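Local coordinates for protein formyltransferase (PDB 4NV1) that is a dimeric enzyme of the N-formyltransferase family that binds dTDP-4-amino-4,6-dideoxyglucose in a pocket reaching into its C-terminal dimerization domain, at residues 17-20 with 21-25; 58-61 with 62-65; 78-82 with 83-87; 189-192 with 193-196; 209-212 with 213-217. All blocks are in the same frame, centred on the assembly; numbering follows the deposited sequence.

Contact 1. Residues 17-20 with 21-25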
# COMPACT_ATOMS: atom_id res chain seq x y z
N SER A 17 20.38 -22.13 -3.05
CA SER A 17 20.49 -22.73 -1.71
C SER A 17 19.65 -24.02 -1.49
O SER A 17 20.09 -24.97 -0.82
CB SER A 17 20.09 -21.67 -0.68
OG SER A 17 20.36 -22.18 0.59
N ASP A 18 18.44 -24.06 -2.01
CA ASP A 18 17.60 -25.28 -1.84
C ASP A 18 18.11 -26.53 -2.58
O ASP A 18 18.27 -27.62 -1.99
CB ASP A 18 16.15 -24.97 -2.17
CG ASP A 18 15.47 -24.14 -1.07
OD1 ASP A 18 15.98 -24.11 0.07
OD2 ASP A 18 14.41 -23.50 -1.31
N PHE A 19 18.43 -26.31 -3.84
CA PHE A 19 19.03 -27.33 -4.65
C PHE A 19 20.27 -27.95 -4.04
O PHE A 19 20.37 -29.19 -3.93
CB PHE A 19 19.31 -26.79 -6.04
CG PHE A 19 18.11 -26.82 -6.93
CD1 PHE A 19 16.85 -26.45 -6.42
CD2 PHE A 19 18.22 -27.30 -8.22
CE1 PHE A 19 15.71 -26.46 -7.22
CE2 PHE A 19 17.10 -27.29 -9.04
CZ PHE A 19 15.85 -26.89 -8.54
N LYS A 20 21.21 -27.10 -3.61
CA LYS A 20 22.46 -27.57 -3.01
C LYS A 20 22.14 -28.56 -1.92
O LYS A 20 22.76 -29.62 -1.73
CB LYS A 20 23.21 -26.41 -2.33
CG LYS A 20 24.08 -25.56 -3.23
CD LYS A 20 25.51 -26.09 -3.34
CE LYS A 20 26.36 -24.91 -3.79
NZ LYS A 20 27.55 -25.22 -4.63
N ASN A 21 21.16 -28.12 -1.15
CA ASN A 21 20.62 -28.89 -0.06
C ASN A 21 20.04 -30.24 -0.44
O ASN A 21 20.44 -31.29 0.07
CB ASN A 21 19.48 -28.08 0.53
CG ASN A 21 19.57 -28.07 2.00
OD1 ASN A 21 19.24 -29.06 2.64
ND2 ASN A 21 20.14 -27.00 2.54
N ILE A 22 19.06 -30.19 -1.33
CA ILE A 22 18.48 -31.44 -1.84
C ILE A 22 19.52 -32.28 -2.58
O ILE A 22 19.66 -33.45 -2.28
CB ILE A 22 17.30 -31.09 -2.76
CG1 ILE A 22 16.19 -30.49 -1.90
CG2 ILE A 22 16.85 -32.31 -3.58
CD1 ILE A 22 15.43 -29.47 -2.67
N ILE A 23 20.22 -31.71 -3.56
CA ILE A 23 21.13 -32.49 -4.38
C ILE A 23 22.36 -32.99 -3.65
O ILE A 23 22.69 -34.17 -3.77
CB ILE A 23 21.56 -31.76 -5.65
CG1 ILE A 23 20.35 -31.46 -6.51
CG2 ILE A 23 22.45 -32.63 -6.53
CD1 ILE A 23 20.65 -30.34 -7.49
N GLY A 24 23.07 -32.11 -2.92
CA GLY A 24 24.13 -32.53 -2.00
C GLY A 24 23.73 -33.67 -1.06
O GLY A 24 24.59 -34.43 -0.58
N SER A 25 22.44 -33.87 -0.78
CA SER A 25 22.07 -35.00 0.08
C SER A 25 22.16 -36.34 -0.63
O SER A 25 22.04 -37.35 0.01
CB SER A 25 20.70 -34.81 0.72
OG SER A 25 19.66 -35.28 -0.13

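Contact 2. Residues 58-61 with 62-65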
# COMPACT_ATOMS: atom_id res chain seq x y z
N LYS A 58 24.21 -18.57 -24.41
CA LYS A 58 23.92 -18.33 -25.83
C LYS A 58 25.10 -18.72 -26.72
O LYS A 58 24.92 -19.42 -27.74
CB LYS A 58 23.58 -16.88 -26.11
CG LYS A 58 22.86 -16.70 -27.45
CD LYS A 58 22.82 -15.25 -27.89
CE LYS A 58 22.18 -14.35 -26.84
NZ LYS A 58 20.86 -14.93 -26.47
N LYS A 59 26.26 -18.23 -26.30
CA LYS A 59 27.55 -18.56 -26.89
C LYS A 59 27.84 -20.04 -26.77
O LYS A 59 27.95 -20.73 -27.78
CB LYS A 59 28.70 -17.87 -26.15
CG LYS A 59 29.06 -16.44 -26.50
CD LYS A 59 30.30 -16.04 -25.68
CE LYS A 59 30.95 -14.74 -26.12
NZ LYS A 59 31.57 -14.90 -27.46
N ASN A 60 27.95 -20.50 -25.52
CA ASN A 60 28.77 -21.64 -25.10
C ASN A 60 27.99 -22.80 -24.43
O ASN A 60 28.56 -23.73 -23.87
CB ASN A 60 29.78 -21.11 -24.07
CG ASN A 60 30.74 -20.10 -24.66
OD1 ASN A 60 31.14 -20.23 -25.80
ND2 ASN A 60 31.10 -19.08 -23.89
N GLY A 61 26.67 -22.69 -24.44
CA GLY A 61 25.83 -23.64 -23.73
C GLY A 61 26.16 -24.99 -24.30
O GLY A 61 26.37 -25.96 -23.56
N ASN A 62 26.25 -25.01 -25.62
CA ASN A 62 26.50 -26.23 -26.39
C ASN A 62 27.81 -26.95 -26.06
O ASN A 62 27.95 -28.17 -26.29
CB ASN A 62 26.31 -25.92 -27.88
CG ASN A 62 24.86 -26.00 -28.30
OD1 ASN A 62 24.03 -26.59 -27.62
ND2 ASN A 62 24.53 -25.42 -29.44
N ASP A 63 28.75 -26.22 -25.46
CA ASP A 63 29.97 -26.79 -24.89
C ASP A 63 29.72 -27.68 -23.68
O ASP A 63 30.64 -28.35 -23.23
CB ASP A 63 30.92 -25.69 -24.39
CG ASP A 63 31.41 -24.75 -25.48
OD1 ASP A 63 31.25 -25.01 -26.70
OD2 ASP A 63 31.99 -23.71 -25.08
N LEU A 64 28.55 -27.65 -23.05
CA LEU A 64 28.31 -28.61 -21.98
C LEU A 64 27.86 -29.95 -22.57
O LEU A 64 27.67 -30.94 -21.85
CB LEU A 64 27.19 -28.16 -21.03
CG LEU A 64 27.32 -26.98 -20.07
CD1 LEU A 64 28.46 -26.07 -20.45
CD2 LEU A 64 26.01 -26.22 -20.09
N ILE A 65 27.60 -29.98 -23.88
CA ILE A 65 27.23 -31.26 -24.46
C ILE A 65 28.44 -32.16 -24.25
O ILE A 65 29.60 -31.75 -24.45
CB ILE A 65 26.78 -31.19 -25.94
CG1 ILE A 65 25.70 -30.13 -26.12
CG2 ILE A 65 26.23 -32.54 -26.39
CD1 ILE A 65 25.07 -30.18 -27.51

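Contact 3. Residues 78-82 with 83-87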
# COMPACT_ATOMS: atom_id res chain seq x y z
N GLN A 78 18.70 -17.21 -18.46
CA GLN A 78 19.01 -17.54 -19.88
C GLN A 78 18.35 -18.80 -20.41
O GLN A 78 18.13 -19.74 -19.64
CB GLN A 78 20.52 -17.76 -20.08
CG GLN A 78 21.44 -17.00 -19.14
CD GLN A 78 22.92 -17.23 -19.36
OE1 GLN A 78 23.42 -17.27 -20.50
NE2 GLN A 78 23.64 -17.40 -18.27
N LEU A 79 18.13 -18.83 -21.72
CA LEU A 79 17.60 -20.00 -22.42
C LEU A 79 18.69 -20.87 -23.04
O LEU A 79 19.69 -20.39 -23.60
CB LEU A 79 16.71 -19.54 -23.56
CG LEU A 79 15.66 -18.52 -23.09
CD1 LEU A 79 15.18 -17.70 -24.28
CD2 LEU A 79 14.54 -19.22 -22.33
N PHE A 80 18.43 -22.18 -22.96
CA PHE A 80 19.39 -23.21 -23.27
C PHE A 80 19.32 -23.35 -24.79
O PHE A 80 18.23 -23.32 -25.36
CB PHE A 80 19.00 -24.56 -22.63
CG PHE A 80 19.28 -24.72 -21.15
CD1 PHE A 80 19.41 -23.67 -20.27
CD2 PHE A 80 19.34 -25.99 -20.64
CE1 PHE A 80 19.64 -23.88 -18.91
CE2 PHE A 80 19.54 -26.22 -19.30
CZ PHE A 80 19.71 -25.16 -18.43
N PRO A 81 20.48 -23.50 -25.45
CA PRO A 81 20.53 -23.76 -26.89
C PRO A 81 19.81 -25.03 -27.33
O PRO A 81 19.67 -25.95 -26.56
CB PRO A 81 22.02 -23.91 -27.17
CG PRO A 81 22.65 -23.02 -26.15
CD PRO A 81 21.75 -22.96 -24.94
N ALA A 82 19.38 -25.09 -28.58
CA ALA A 82 18.56 -26.21 -29.02
C ALA A 82 19.30 -27.52 -28.92
O ALA A 82 18.74 -28.50 -28.49
CB ALA A 82 18.04 -25.99 -30.43
N LYS A 83 20.57 -27.55 -29.30
CA LYS A 83 21.26 -28.81 -29.48
C LYS A 83 21.71 -29.30 -28.12
O LYS A 83 21.86 -30.51 -27.90
CB LYS A 83 22.48 -28.60 -30.39
CG LYS A 83 22.29 -27.45 -31.37
CD LYS A 83 23.03 -27.68 -32.68
CE LYS A 83 22.27 -27.07 -33.85
NZ LYS A 83 22.96 -27.39 -35.13
N LEU A 84 21.91 -28.37 -27.19
CA LEU A 84 22.12 -28.83 -25.80
C LEU A 84 20.88 -29.62 -25.33
O LEU A 84 20.96 -30.76 -24.94
CB LEU A 84 22.33 -27.64 -24.90
CG LEU A 84 22.58 -28.08 -23.46
CD1 LEU A 84 23.78 -28.98 -23.17
CD2 LEU A 84 22.63 -26.85 -22.60
N VAL A 85 19.73 -29.01 -25.48
CA VAL A 85 18.43 -29.51 -25.05
C VAL A 85 18.06 -30.76 -25.83
O VAL A 85 17.46 -31.68 -25.26
CB VAL A 85 17.40 -28.37 -25.28
CG1 VAL A 85 15.99 -28.87 -25.42
CG2 VAL A 85 17.50 -27.34 -24.17
N ASN A 86 18.43 -30.82 -27.11
CA ASN A 86 18.20 -32.02 -27.92
C ASN A 86 19.20 -33.13 -27.67
O ASN A 86 18.94 -34.28 -28.04
CB ASN A 86 18.30 -31.68 -29.40
CG ASN A 86 17.16 -30.81 -29.86
OD1 ASN A 86 16.07 -30.81 -29.27
ND2 ASN A 86 17.42 -30.04 -30.91
N SER A 87 20.31 -32.83 -27.00
CA SER A 87 21.34 -33.85 -26.81
C SER A 87 21.57 -34.34 -25.36
O SER A 87 22.14 -35.40 -25.14
CB SER A 87 22.68 -33.30 -27.36
OG SER A 87 22.44 -32.49 -28.51

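Contact 4. Residues 189-192 with 193-196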
# COMPACT_ATOMS: atom_id res chain seq x y z
N HIS A 189 6.99 -7.55 -23.45
CA HIS A 189 6.23 -6.43 -23.96
C HIS A 189 4.79 -6.52 -23.50
O HIS A 189 4.18 -5.49 -23.29
CB HIS A 189 6.29 -6.45 -25.50
CG HIS A 189 5.55 -5.35 -26.20
ND1 HIS A 189 6.06 -4.07 -26.36
CD2 HIS A 189 4.37 -5.36 -26.88
CE1 HIS A 189 5.21 -3.34 -27.06
NE2 HIS A 189 4.18 -4.09 -27.38
N ASP A 190 4.20 -7.71 -23.38
CA ASP A 190 2.82 -7.77 -22.92
C ASP A 190 2.76 -7.21 -21.51
O ASP A 190 1.83 -6.50 -21.19
CB ASP A 190 2.26 -9.19 -22.92
CG ASP A 190 1.93 -9.71 -24.32
OD1 ASP A 190 1.36 -8.97 -25.16
OD2 ASP A 190 2.24 -10.90 -24.56
N TYR A 191 3.78 -7.51 -20.70
CA TYR A 191 3.88 -7.03 -19.34
C TYR A 191 4.00 -5.49 -19.37
O TYR A 191 3.19 -4.76 -18.76
CB TYR A 191 5.08 -7.70 -18.62
CG TYR A 191 5.28 -7.20 -17.21
CD1 TYR A 191 4.40 -7.56 -16.20
CD2 TYR A 191 6.33 -6.32 -16.89
CE1 TYR A 191 4.54 -7.06 -14.92
CE2 TYR A 191 6.49 -5.82 -15.61
CZ TYR A 191 5.59 -6.19 -14.63
OH TYR A 191 5.71 -5.73 -13.34
N LYS A 192 4.99 -5.00 -20.12
CA LYS A 192 5.31 -3.58 -20.17
C LYS A 192 4.11 -2.73 -20.57
O LYS A 192 3.90 -1.69 -19.99
CB LYS A 192 6.59 -3.31 -20.97
CG LYS A 192 7.83 -3.66 -20.13
CD LYS A 192 9.18 -3.35 -20.80
CE LYS A 192 9.99 -2.23 -20.11
NZ LYS A 192 11.04 -2.70 -19.16
N ASN A 193 3.26 -3.20 -21.47
CA ASN A 193 2.03 -2.51 -21.78
C ASN A 193 0.98 -2.42 -20.67
O ASN A 193 0.00 -1.73 -20.84
CB ASN A 193 1.37 -3.20 -22.99
CG ASN A 193 2.20 -3.06 -24.27
OD1 ASN A 193 2.90 -2.05 -24.49
ND2 ASN A 193 2.15 -4.08 -25.11
N MET A 194 1.11 -3.18 -19.60
CA MET A 194 0.13 -3.17 -18.52
C MET A 194 0.59 -2.23 -17.41
O MET A 194 -0.16 -1.96 -16.47
CB MET A 194 0.02 -4.53 -17.84
CG MET A 194 -0.34 -5.70 -18.70
SD MET A 194 -1.08 -6.97 -17.67
CE MET A 194 0.37 -7.48 -16.77
N CYS A 195 1.85 -1.81 -17.48
CA CYS A 195 2.47 -1.05 -16.41
C CYS A 195 1.93 0.38 -16.28
O CYS A 195 1.79 0.87 -15.15
CB CYS A 195 3.98 -1.06 -16.58
SG CYS A 195 4.65 -2.67 -16.11
N GLU A 196 1.64 1.00 -17.42
CA GLU A 196 1.02 2.29 -17.47
C GLU A 196 -0.48 2.20 -17.25
O GLU A 196 -1.20 1.62 -18.05
CB GLU A 196 1.20 2.96 -18.81
CG GLU A 196 0.69 4.40 -18.75
CD GLU A 196 1.53 5.32 -19.62
OE1 GLU A 196 1.94 6.39 -19.15
OE2 GLU A 196 1.82 4.93 -20.76

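Contact 5. Residues 209-212 with 213-217. With 0FX (dTDP-4-amino-4,6-dideoxyglucose), chain I.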
# COMPACT_ATOMS: atom_id res chain seq x y z
N ILE A 209 -8.54 -3.53 -7.99
CA ILE A 209 -7.82 -4.16 -6.91
C ILE A 209 -6.97 -5.34 -7.38
O ILE A 209 -5.80 -5.47 -6.97
CB ILE A 209 -8.77 -4.52 -5.78
CG1 ILE A 209 -9.13 -3.21 -5.11
CG2 ILE A 209 -8.13 -5.50 -4.81
CD1 ILE A 209 -10.33 -3.35 -4.20
N ASP A 210 -7.56 -6.20 -8.20
CA ASP A 210 -6.84 -7.36 -8.76
C ASP A 210 -5.71 -6.83 -9.59
O ASP A 210 -4.61 -7.27 -9.38
CB ASP A 210 -7.74 -8.33 -9.52
CG ASP A 210 -8.67 -9.10 -8.59
OD1 ASP A 210 -8.52 -9.03 -7.34
OD2 ASP A 210 -9.58 -9.76 -9.13
N TYR A 211 -5.93 -5.81 -10.41
CA TYR A 211 -4.81 -5.26 -11.16
C TYR A 211 -3.68 -4.69 -10.22
O TYR A 211 -2.48 -4.90 -10.45
CB TYR A 211 -5.30 -4.18 -12.12
CG TYR A 211 -4.17 -3.38 -12.73
CD1 TYR A 211 -3.55 -3.79 -13.88
CD2 TYR A 211 -3.70 -2.23 -12.11
CE1 TYR A 211 -2.49 -3.08 -14.42
CE2 TYR A 211 -2.66 -1.51 -12.65
CZ TYR A 211 -2.03 -1.94 -13.79
OH TYR A 211 -0.96 -1.23 -14.31
N LEU A 212 -4.07 -3.90 -9.23
CA LEU A 212 -3.10 -3.26 -8.33
C LEU A 212 -2.28 -4.29 -7.53
O LEU A 212 -1.03 -4.21 -7.43
CB LEU A 212 -3.82 -2.26 -7.41
CG LEU A 212 -4.23 -1.02 -8.22
CD1 LEU A 212 -5.19 -0.12 -7.48
CD2 LEU A 212 -3.00 -0.28 -8.72
N ARG A 213 -2.96 -5.30 -7.00
CA ARG A 213 -2.25 -6.36 -6.34
C ARG A 213 -1.37 -7.23 -7.23
O ARG A 213 -0.26 -7.65 -6.80
CB ARG A 213 -3.13 -7.15 -5.38
CG ARG A 213 -4.05 -8.19 -6.05
CD ARG A 213 -5.18 -8.55 -5.13
NE ARG A 213 -6.21 -9.42 -5.70
CZ ARG A 213 -6.30 -10.72 -5.45
NH1 ARG A 213 -5.38 -11.34 -4.76
NH2 ARG A 213 -7.31 -11.45 -5.95
N ALA A 214 -1.78 -7.44 -8.48
CA ALA A 214 -0.96 -8.23 -9.40
C ALA A 214 0.35 -7.48 -9.72
O ALA A 214 1.37 -8.08 -10.00
CB ALA A 214 -1.68 -8.48 -10.72
N MET A 215 0.31 -6.15 -9.67
CA MET A 215 1.47 -5.32 -9.93
C MET A 215 2.32 -4.90 -8.73
O MET A 215 3.30 -4.17 -8.91
CB MET A 215 1.02 -4.04 -10.67
CG MET A 215 0.37 -4.23 -12.02
SD MET A 215 1.35 -4.99 -13.31
CE MET A 215 2.31 -3.63 -13.90
N THR A 216 1.99 -5.45 -7.56
CA THR A 216 2.65 -5.19 -6.32
C THR A 216 3.53 -6.35 -5.87
O THR A 216 3.07 -7.48 -5.58
CB THR A 216 1.66 -4.77 -5.19
OG1 THR A 216 0.85 -3.65 -5.62
CG2 THR A 216 2.43 -4.40 -3.95
N HIS A 217 4.83 -6.06 -5.88
CA HIS A 217 5.87 -7.04 -5.63
C HIS A 217 7.11 -6.26 -5.11
O HIS A 217 7.97 -5.94 -5.94
CB HIS A 217 6.18 -7.78 -6.92
CG HIS A 217 6.90 -9.09 -6.72
ND1 HIS A 217 6.42 -10.29 -7.19
CD2 HIS A 217 8.05 -9.38 -6.07
CE1 HIS A 217 7.23 -11.26 -6.83
NE2 HIS A 217 8.24 -10.73 -6.15
O4P 0FX I . 12.25 -15.33 -11.25
P2 0FX I . 13.66 -14.77 -10.91
O3P 0FX I . 14.43 -14.96 -9.63
O1G 0FX I . 14.47 -14.37 -12.22
C1G 0FX I . 14.95 -15.35 -13.10
C2G 0FX I . 15.53 -14.46 -14.19
O2G 0FX I . 16.23 -13.35 -13.64
C3G 0FX I . 14.44 -13.93 -15.11
O3G 0FX I . 15.20 -13.30 -16.16
C4G 0FX I . 13.56 -15.12 -15.56
N4A 0FX I . 12.55 -14.73 -16.53
C5G 0FX I . 12.90 -15.84 -14.38
C6G 0FX I . 12.08 -17.04 -14.85
O5G 0FX I . 13.95 -16.29 -13.52
OPP 0FX I . 13.77 -13.24 -10.45
P 0FX I . 13.14 -11.87 -10.93
O1P 0FX I . 13.71 -11.28 -12.21
O2P 0FX I . 13.24 -11.32 -9.52
O5 0FX I . 11.54 -12.01 -11.05
C5 0FX I . 10.83 -12.49 -9.89
C4 0FX I . 9.49 -11.80 -9.73
O4 0FX I . 9.69 -10.48 -9.26
C3 0FX I . 8.66 -11.65 -10.96
O3 0FX I . 7.73 -12.73 -11.14
C2 0FX I . 7.80 -10.42 -10.66
C1 0FX I . 8.73 -9.59 -9.77
N11 0FX I . 9.26 -8.46 -10.53
C61 0FX I . 10.43 -8.58 -11.19
C51 0FX I . 10.92 -7.53 -11.92
C5A 0FX I . 12.20 -7.56 -12.74
C21 0FX I . 8.57 -7.30 -10.56
O21 0FX I . 7.42 -7.13 -9.88
N31 0FX I . 9.02 -6.22 -11.21
C41 0FX I . 10.19 -6.37 -11.87
O41 0FX I . 10.70 -5.37 -12.59
O HOH W 1 -10.45 -11.15 -7.32

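Contact 1. Residues 17-20 with 21-25
Ser17 O receives the backbone N of Asn21 in a weak bond, the first of four i-to-i+4 backbone bonds between 17-20 and 21-24 in helix 13-24, which is the crossover helix of the beta-alpha-beta unit 4-9, 13-24, 29-35. Ile22 follows one turn after Asp18, and its side chain rests on Phe162, Thr163 and Ile166 of helix 147-170, while Asp18 touches Val159 of that helix. Phe19 faces the sheet. Its carbonyl oxygen takes Ile23 N at a short 2.6 Å, nearly straight on along the C=O axis. One turn on, the Ile23 side chain bends back beside the ring: with CG1 next to the backbone N (chi1 -61°), its CD1 comes 4.0 Å from Phe19 CD2, approaching the ring obliquely. Phe162 stacks on the same ring, and Val8 of strand 4-9 touches both Phe19 and Ile23, a clear case of a helix turning its apolar side to the parallel part of a mixed sheet. Lys20 runs past Tyr33 to a salt bridge of NZ with Glu51. Its carbonyl oxygen is met by Gly24 N at 2.8 Å, the donor standing 38° above the carbonyl plane.

Contact 2. Residues 58-61 with 62-65
Asp63 lies alongside Asn60, and its CB already lies 3.1 Å from Asn60 O, the carbonyl oxygen that also accepts Asp63 N at 3.0 Å. One bond further out, CG remains within 3.4 Å of the same oxygen, because it sits beside its own backbone N (chi1 -62°) and so runs back along the turn. At the tip, OD2 settles 3.6 Å from Asn60 CB, and OD1 keeps farther off. The two side chains thus point the same way, with carboxylate and amide planes only 21° apart. The placement exemplifies 3-10 geometry, in which residues three apart come round to the same side. Here a 3-10 turn continues from helix 57-60. Its second bond, Leu64 N to Gly61 O, is 2.8 Å long and nearly straight, although the donor stands 39° above the carbonyl plane. Leu64 wraps that same oxygen with apolar carbons, CD2 coming to 3.5 Å from Gly61 O, and the leucine side chain packs on Ile55. Asn62, just before the two bonded donors, sends its side chain to another neighbour altogether, resting on Pro81, Lys83 and Leu84 at the start of helix 82-87.

Contact 3. Residues 78-82 with 83-87
Phe80 overlaps two side chains of the first turn of helix 82-87: its CB touches Val85 CG2 at 3.5 Å, and its CD2 meets Leu84 CD2 at 3.9 Å. This is the N-terminal end of a helix, with Pro81 in the N-cap position and the preceding residue laid back against the turn that follows. The two contacts differ in kind. Val85 CG2 comes in at the ring edge, near its plane, whereas the Leu84 methyl approaches on a slant; the leucine can reach it because CG extends opposite its backbone N (chi1 -179°). Met57 backs this apolar group, touching Phe80, Pro81 and Leu84, while Val9 and Phe7 of strand 4-9 join Phe80 and Leu84 to the sheet. Pro81, whose ring nitrogen has no hydrogen to give, contributes its carbonyl: Val85 N donates to Pro81 O over 3.2 Å in an almost straight bond of 169°. The next donor is held more closely. Asn86 turns its side chain back towards Ala82, yet its ND2 bonds to Glu126, and it is the backbone N of Asn86 that reaches Ala82 O, at 2.7 Å and in the carbonyl plane.

Contact 4. Residues 189-192 with 193-196
Tyr191 O takes Met194 N at 2.7 Å, the shortest polar bond of this final stretch of helix 188-195, with the donor standing well above the carbonyl plane. It illustrates how a helix can shift to 3-10-like spacing near its end: Asn193 N still reaches back four residues to His189 O, but Met194 N and Cys195 N bond three residues back, the latter to Lys192 O at 3.2 Å. Side chains meet at spacings of three and four residues. Asn193 stands its amide upright over one face of the His189 ring, ND2 foremost, the two planes almost perpendicular at 85°, and ND2 passes 3.1 Å from His189 CD2. Tyr191, a residue of the ligand pocket, swings its ring opposite its own backbone N (chi1 177°), into a place where it touches the bound dTDP-4-amino-4,6-dideoxyglucose and meets Phe105 edge-to-face. Met194 crosses it at about a right angle, its CE 4.1 Å from Tyr191 CD1, and itself packs on helix 106-113. Cys195 makes a sulfur-aromatic contact from over the face of the tyrosine: SG lies 4.1 Å from the ring centroid, 28° off the normal, and its nearest ring atom is Tyr191 CE2 at 3.7 Å.

Contact 5. Residues 209-212 with 213-217
Asp210 and Arg213, three residues apart on helix 205-214, form a buried salt bridge in which one oxygen takes both contacts. Arg213 presents its side edge, so that NE lies 2.9 Å and NH2 3.0 Å from Asp210 OD1, both arriving from the same face of the carboxylate. OD1 sits in the guanidinium plane, but the two flat groups are turned 60° against each other. The arginine gets there from an unusual start, CG between the backbone N and the carbonyl carbon (chi1 79°), the crowded position, and then runs extended. Each partner has a further grip: Lys114 on Asp210 OD2, and the carbonyls of Asn142 and Glu145 on Arg213 NH1.

The aromatic contact is a CH-pi one. Met215 CG stands 4.0 Å from the Tyr211 ring centroid, over the face, with SD oblique to it in a Met-aromatic contact.

Hydrogen bonds close the helix. Arg213 N reaches Ile209 O at 2.8 Å and Met215 N reaches Tyr211 O at 3.2 Å, Met215 being the first residue to leave helical backbone angles. Leu212 O then accepts Thr216 OG1 at 2.7 Å.

Beyond the helix, His217 lays its ring against the bound dTDP-4-amino-4,6-dideoxyglucose, whose C1 lies over the ring centre; Ser147 holds His217 ND1.

Around this helix end, Arg213 and Ala214 pack on helix 106-113, Leu212 and Thr216 on strand 232-242, and Tyr211 and Met215 on strand 223-226, while Ile209, Tyr211 and Leu212 meet Ile197, Met205 and Leu237 of the second subunit.

In the fold
The five contacts show how local helix chemistry follows its surroundings. Contacts 1, 2 and 3 belong to the end of the molecule that carries the seven-stranded sheet. Contact 1, on crossover helix 13-24, and contact 2 are partly buried; contacts 2 and 3, with centres 8 Å apart, touch through Asn62 and Ile65 against helix 82-87, and contact 3 is largely surface. Contacts 4 and 5 lie across the chain's centre from contact 1 and share the C-terminal dimerization region, where Cys195 SG packs on Met215 CE. Both reach the ligand pocket, through Tyr191 and His217. Contact 5 is the most buried and alone meets the second subunit; across its segments it pairs charges, whereas side chains of contacts 1 and 3 meet through apolar atoms.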